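Local structure of prolyl-tRNA synthetase (Naegleria fowleri, 6UYH) at residues A228-A233 / T467-A472; K411-R416 / G433-I438. The protein probably attaches proline to its cognate tRNA at the expense of ATP, as a class II aminoacyl-tRNA synthetase, and binds halofuginone together with an ATP analogue. All blocks are in the same frame, centred on the assembly; numbering follows the deposited sequence.

How the interactions relate
Followed from the N terminus, the chain first passes through 228-233, at the turn between strands 219-227 and 232-243, and meets it again at 467-472, where interaction 1 closes a loop of 233 residues. Within that span, and sharing none of its ends, interaction 2 closes a much shorter loop: helix 391-415 gives way to strand 417-419 and helix 423-431, and the chain comes back at 433-438. Interaction 1 thus joins the catalytic core to the C-terminal region, while interaction 2 fastens the long helix to that region's strand 435-440. With centres about 13 Å apart, they meet where Arg416 NH2 approaches Ala228 O at 2.7 Å, a probable hydrogen bond.

Interaction 1: residues A228-A233 / T467-A472; sequences ATNGRA and TGLTGA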
loop_
_atom_site.group_PDB
_atom_site.type_symbol
_atom_site.label_atom_id
_atom_site.label_comp_id
_atom_site.label_asym_id
_atom_site.label_seq_id
_atom_site.Cartn_x
_atom_site.Cartn_y
_atom_site.Cartn_z
ATOM N N ALA A 228 -18.891 -23.911 -3.944
ATOM C CA ALA A 228 -19.631 -25.169 -4.056
ATOM C C ALA A 228 -20.476 -25.473 -2.822
ATOM O O ALA A 228 -21.531 -26.107 -2.945
ATOM C CB ALA A 228 -18.663 -26.326 -4.317
ATOM N N THR A 229 -20.030 -25.064 -1.626
ATOM C CA THR A 229 -20.727 -25.482 -0.409
ATOM C C THR A 229 -22.181 -25.018 -0.408
ATOM O O THR A 229 -23.091 -25.800 -0.118
ATOM C CB THR A 229 -19.999 -24.967 0.837
ATOM O OG1 THR A 229 -18.721 -25.604 0.931
ATOM C CG2 THR A 229 -20.803 -25.321 2.105
ATOM N N ASN A 230 -22.429 -23.752 -0.746
ATOM C CA ASN A 230 -23.804 -23.266 -0.801
ATOM C C ASN A 230 -24.249 -22.909 -2.214
ATOM O O ASN A 230 -25.311 -22.300 -2.381
ATOM C CB ASN A 230 -24.006 -22.079 0.149
ATOM C CG ASN A 230 -23.066 -20.926 -0.122
ATOM O OD1 ASN A 230 -22.240 -20.973 -1.031
ATOM N ND2 ASN A 230 -23.194 -19.865 0.678
ATOM N N GLY A 231 -23.487 -23.307 -3.231
ATOM C CA GLY A 231 -23.931 -23.153 -4.615
ATOM C C GLY A 231 -24.104 -21.719 -5.066
ATOM O O GLY A 231 -25.084 -21.401 -5.758
ATOM N N ARG A 232 -23.161 -20.845 -4.710
ATOM C CA ARG A 232 -23.264 -19.419 -4.981
ATOM C C ARG A 232 -22.063 -18.936 -5.770
ATOM O O ARG A 232 -20.923 -19.290 -5.465
ATOM C CB ARG A 232 -23.361 -18.608 -3.695
ATOM C CG ARG A 232 -24.608 -18.915 -2.940
ATOM C CD ARG A 232 -24.863 -17.979 -1.787
ATOM N NE ARG A 232 -26.139 -18.380 -1.212
ATOM C CZ ARG A 232 -27.297 -17.773 -1.446
ATOM N NH1 ARG A 232 -27.341 -16.690 -2.220
ATOM N NH2 ARG A 232 -28.401 -18.251 -0.888
ATOM N N ALA A 233 -22.332 -18.108 -6.770
ATOM C CA ALA A 233 -21.269 -17.466 -7.514
ATOM C C ALA A 233 -20.780 -16.232 -6.763
ATOM O O ALA A 233 -21.505 -15.636 -5.958
ATOM C CB ALA A 233 -21.759 -17.081 -8.909
ATOM N N THR A 467 -26.949 -14.790 6.669
ATOM C CA THR A 467 -25.912 -14.008 6.006
ATOM C C THR A 467 -26.505 -12.921 5.101
ATOM O O THR A 467 -25.764 -12.226 4.395
ATOM C CB THR A 467 -24.986 -14.960 5.225
ATOM O OG1 THR A 467 -24.529 -15.992 6.107
ATOM C CG2 THR A 467 -23.748 -14.258 4.668
ATOM N N GLY A 468 -27.824 -12.739 5.136
ATOM C CA GLY A 468 -28.477 -11.731 4.328
ATOM C C GLY A 468 -28.615 -12.081 2.866
ATOM O O GLY A 468 -28.891 -11.194 2.052
ATOM N N LEU A 469 -28.429 -13.345 2.503
ATOM C CA LEU A 469 -28.458 -13.746 1.106
ATOM C C LEU A 469 -29.887 -14.066 0.666
ATOM O O LEU A 469 -30.808 -14.163 1.473
ATOM C CB LEU A 469 -27.534 -14.944 0.893
ATOM C CG LEU A 469 -26.104 -14.728 1.404
ATOM C CD1 LEU A 469 -25.319 -16.033 1.422
ATOM C CD2 LEU A 469 -25.374 -13.684 0.558
ATOM N N THR A 470 -30.062 -14.227 -0.640
ATOM C CA THR A 470 -31.353 -14.581 -1.206
ATOM C C THR A 470 -31.224 -15.852 -2.036
ATOM O O THR A 470 -30.148 -16.192 -2.538
ATOM C CB THR A 470 -31.921 -13.448 -2.075
ATOM O OG1 THR A 470 -33.215 -13.823 -2.553
ATOM C CG2 THR A 470 -31.023 -13.185 -3.265
ATOM N N GLY A 471 -32.343 -16.561 -2.167
ATOM C CA GLY A 471 -32.395 -17.682 -3.071
ATOM C C GLY A 471 -32.646 -17.311 -4.511
ATOM O O GLY A 471 -32.664 -18.191 -5.373
ATOM N N ALA A 472 -32.835 -16.024 -4.799
ATOM C CA ALA A 472 -33.104 -15.590 -6.161
ATOM C C ALA A 472 -31.896 -15.829 -7.055
ATOM O O ALA A 472 -30.743 -15.719 -6.630
ATOM C CB ALA A 472 -33.471 -14.109 -6.191
#
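The guanidinium of Arg232 carries Leu469 on one face and the Thr470 carbonyl at its edge. Leu469 CB sits 3.5 Å above the guanidinium plane, displaced toward the rim, and is closest to Arg232 NH1. The CD1 branch of Leu469 crosses the arginine obliquely, 3.6 Å from Arg232 NE and also touching Arg232 CD. At the edge, near the guanidinium plane, Thr470 O is gripped end-on by two nitrogens. Arg232 NH1 gives the shorter bond to Thr470 O, 2.9 Å, at an N-H...O angle of 153°; Arg232 NH2 reaches the same oxygen at 3.2 Å, but more bent and from well above the carbonyl plane. Both donors approach this oxygen from the same face. With chi2 at -170°, CD of Arg232 lies anti to CA, and the chain stays extended as far as NE.

Other residues lock the group further. Arg232 NE forms a salt bridge with Asp464 OD2, whose partner oxygen OD1 accepts from Asn230 ND2, and Arg232 NH1 also donates to Ser512 O. A largely buried charge is therefore met by a carboxylate and by carbonyl oxygens.

Compact turns flank the contact on both segments. Gly231 and Arg232 face Ile227 in a G1 beta bulge at the start of strand 232-243. In the other segment, Gly468 is the C-prime residue of the Schellman motif ending helix 462-466, and Thr470 OG1 accepts from Ala472 N in an ST turn. The end-on grip of Arg232 on one carbonyl oxygen thus joins a beta hairpin of the class II synthetase core to a loop of the C-terminal region.

Interaction 2: residues K411-R416 / G433-I438; sequences KEMNER and GNMCLI
Arg416 meets Gly433 and Asn434 where helix 391-415 has just ended, and here the packing is close. Its guanidinium grips Gly433 O side-on, with Arg416 NE at 3.0 Å and Arg416 NH2 at 2.9 Å from that oxygen. Both nitrogens approach from one face of the carbonyl plane, NE from well above it and NH2 with only a moderate tilt. The arginine folds back to do this, chi2 of -82° bringing CD to within 3.5 Å of Asn434 OD1. The Asn434 amide stands almost perpendicular to the guanidinium, the two planes 88° apart, with OD1 at the guanidinium edge. The backbones join as well: Met435 N donates to Arg416 O at 2.8 Å. Deeper in, Met413 CG rests 3.9 Å from Met435 CE; these two methionine side chains, together with Arg416, also pack on Phe226 of strand 219-227.

The other side is looser and wetter. There a water spans the gap, donating to Glu415 O and to Asn434 OD1, 2.6 Å from each. Asn434 ND2 turns to Ala429 O within the preceding helix. On the exposed helix surface, Lys411 NZ pairs with Glu415 OE2 one turn on, a salt bridge belonging to the helix alone.

Gly433, with positive phi, is the C-prime residue of the Schellman motif that ends helix 423-431, so the arginine charge sits beside a helix C terminus, where the local dipoles would probably favour it. Since Arg416 NH2 also serves Ala228 O, one cationic side chain satisfies backbone acceptors from two separate parts of the fold, which would restrict its rotation.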
loop_
_atom_site.group_PDB
_atom_site.type_symbol
_atom_site.label_atom_id
_atom_site.label_comp_id
_atom_site.label_asym_id
_atom_site.label_seq_id
_atom_site.Cartn_x
_atom_site.Cartn_y
_atom_site.Cartn_z
ATOM N N LYS A 411 -13.114 -29.170 -11.261
ATOM C CA LYS A 411 -14.004 -30.311 -11.473
ATOM C C LYS A 411 -15.317 -30.129 -10.721
ATOM O O LYS A 411 -16.398 -30.373 -11.276
ATOM C CB LYS A 411 -13.301 -31.598 -11.047
ATOM C CG LYS A 411 -14.122 -32.880 -11.152
ATOM C CD LYS A 411 -13.277 -34.048 -10.652
ATOM C CE LYS A 411 -14.116 -35.167 -10.061
ATOM N NZ LYS A 411 -14.980 -35.789 -11.084
ATOM N N GLU A 412 -15.245 -29.679 -9.464
ATOM C CA GLU A 412 -16.460 -29.368 -8.713
ATOM C C GLU A 412 -17.286 -28.303 -9.424
ATOM O O GLU A 412 -18.504 -28.446 -9.578
ATOM C CB GLU A 412 -16.112 -28.903 -7.299
ATOM C CG GLU A 412 -15.487 -29.959 -6.408
ATOM C CD GLU A 412 -15.271 -29.467 -4.983
ATOM O OE1 GLU A 412 -15.953 -28.503 -4.576
ATOM O OE2 GLU A 412 -14.417 -30.039 -4.271
ATOM N N MET A 413 -16.642 -27.219 -9.864
ATOM C CA MET A 413 -17.391 -26.140 -10.504
ATOM C C MET A 413 -18.096 -26.627 -11.768
ATOM O O MET A 413 -19.289 -26.361 -11.968
ATOM C CB MET A 413 -16.463 -24.969 -10.826
ATOM C CG MET A 413 -17.207 -23.801 -11.494
ATOM S SD MET A 413 -16.187 -22.341 -11.706
ATOM C CE MET A 413 -15.137 -22.901 -13.035
ATOM N N ASN A 414 -17.373 -27.354 -12.627
ATOM C CA ASN A 414 -17.938 -27.771 -13.908
ATOM C C ASN A 414 -19.085 -28.755 -13.715
ATOM O O ASN A 414 -20.063 -28.729 -14.472
ATOM C CB ASN A 414 -16.850 -28.384 -14.794
ATOM C CG ASN A 414 -15.948 -27.339 -15.409
ATOM O OD1 ASN A 414 -16.378 -26.214 -15.667
ATOM N ND2 ASN A 414 -14.690 -27.701 -15.653
ATOM N N GLU A 415 -18.978 -29.634 -12.713
ATOM C CA GLU A 415 -20.071 -30.547 -12.384
ATOM C C GLU A 415 -21.320 -29.808 -11.928
ATOM O O GLU A 415 -22.416 -30.384 -11.964
ATOM C CB GLU A 415 -19.645 -31.518 -11.277
ATOM C CG GLU A 415 -18.667 -32.604 -11.698
ATOM C CD GLU A 415 -18.083 -33.365 -10.509
ATOM O OE1 GLU A 415 -18.166 -32.866 -9.363
ATOM O OE2 GLU A 415 -17.537 -34.465 -10.725
ATOM N N ARG A 416 -21.178 -28.556 -11.486
ATOM C CA ARG A 416 -22.282 -27.785 -10.928
ATOM C C ARG A 416 -22.775 -26.714 -11.887
ATOM O O ARG A 416 -23.458 -25.776 -11.466
ATOM C CB ARG A 416 -21.871 -27.161 -9.595
ATOM C CG ARG A 416 -21.417 -28.179 -8.570
ATOM C CD ARG A 416 -22.578 -28.824 -7.866
ATOM N NE ARG A 416 -23.171 -27.917 -6.895
ATOM C CZ ARG A 416 -22.686 -27.722 -5.669
ATOM N NH1 ARG A 416 -21.601 -28.379 -5.276
ATOM N NH2 ARG A 416 -23.285 -26.872 -4.842
ATOM N N GLY A 433 -28.363 -26.166 -5.850
ATOM C CA GLY A 433 -27.070 -25.522 -5.689
ATOM C C GLY A 433 -26.203 -25.475 -6.924
ATOM O O GLY A 433 -24.975 -25.488 -6.811
ATOM N N ASN A 434 -26.801 -25.414 -8.103
ATOM C CA ASN A 434 -26.062 -25.363 -9.351
ATOM C C ASN A 434 -26.137 -23.977 -9.966
ATOM O O ASN A 434 -27.031 -23.180 -9.662
ATOM C CB ASN A 434 -26.608 -26.386 -10.353
ATOM C CG ASN A 434 -26.468 -27.806 -9.867
ATOM O OD1 ASN A 434 -25.379 -28.368 -9.895
ATOM N ND2 ASN A 434 -27.580 -28.406 -9.424
ATOM N N MET A 435 -25.161 -23.688 -10.823
ATOM C CA MET A 435 -25.283 -22.607 -11.781
ATOM C C MET A 435 -25.930 -23.157 -13.042
ATOM O O MET A 435 -25.767 -24.333 -13.375
ATOM C CB MET A 435 -23.919 -22.004 -12.105
ATOM C CG MET A 435 -23.187 -21.527 -10.875
ATOM S SD MET A 435 -21.721 -20.583 -11.330
ATOM C CE MET A 435 -20.567 -21.906 -11.662
ATOM N N CYS A 436 -26.668 -22.292 -13.739
ATOM C CA CYS A 436 -27.526 -22.706 -14.837
ATOM C C CYS A 436 -27.177 -21.933 -16.100
ATOM O O CYS A 436 -27.085 -20.704 -16.069
ATOM C CB CYS A 436 -28.997 -22.472 -14.499
ATOM S SG CYS A 436 -29.517 -23.281 -12.976
ATOM N N LEU A 437 -27.026 -22.656 -17.207
ATOM C CA LEU A 437 -26.874 -22.041 -18.518
ATOM C C LEU A 437 -28.249 -22.002 -19.164
ATOM O O LEU A 437 -28.878 -23.052 -19.351
ATOM C CB LEU A 437 -25.893 -22.820 -19.394
ATOM C CG LEU A 437 -24.392 -22.617 -19.219
ATOM C CD1 LEU A 437 -23.652 -23.733 -19.958
ATOM C CD2 LEU A 437 -23.965 -21.248 -19.733
ATOM N N ILE A 438 -28.731 -20.800 -19.469
ATOM C CA ILE A 438 -30.087 -20.670 -20.000
ATOM C C ILE A 438 -30.046 -20.024 -21.382
ATOM O O ILE A 438 -29.143 -19.223 -21.673
ATOM C CB ILE A 438 -30.998 -19.866 -19.052
ATOM C CG1 ILE A 438 -30.546 -18.406 -18.946
ATOM C CG2 ILE A 438 -31.043 -20.516 -17.685
ATOM C CD1 ILE A 438 -31.614 -17.487 -18.366
HETATM O O HOH W 1 -24.726 -30.771 -10.799
#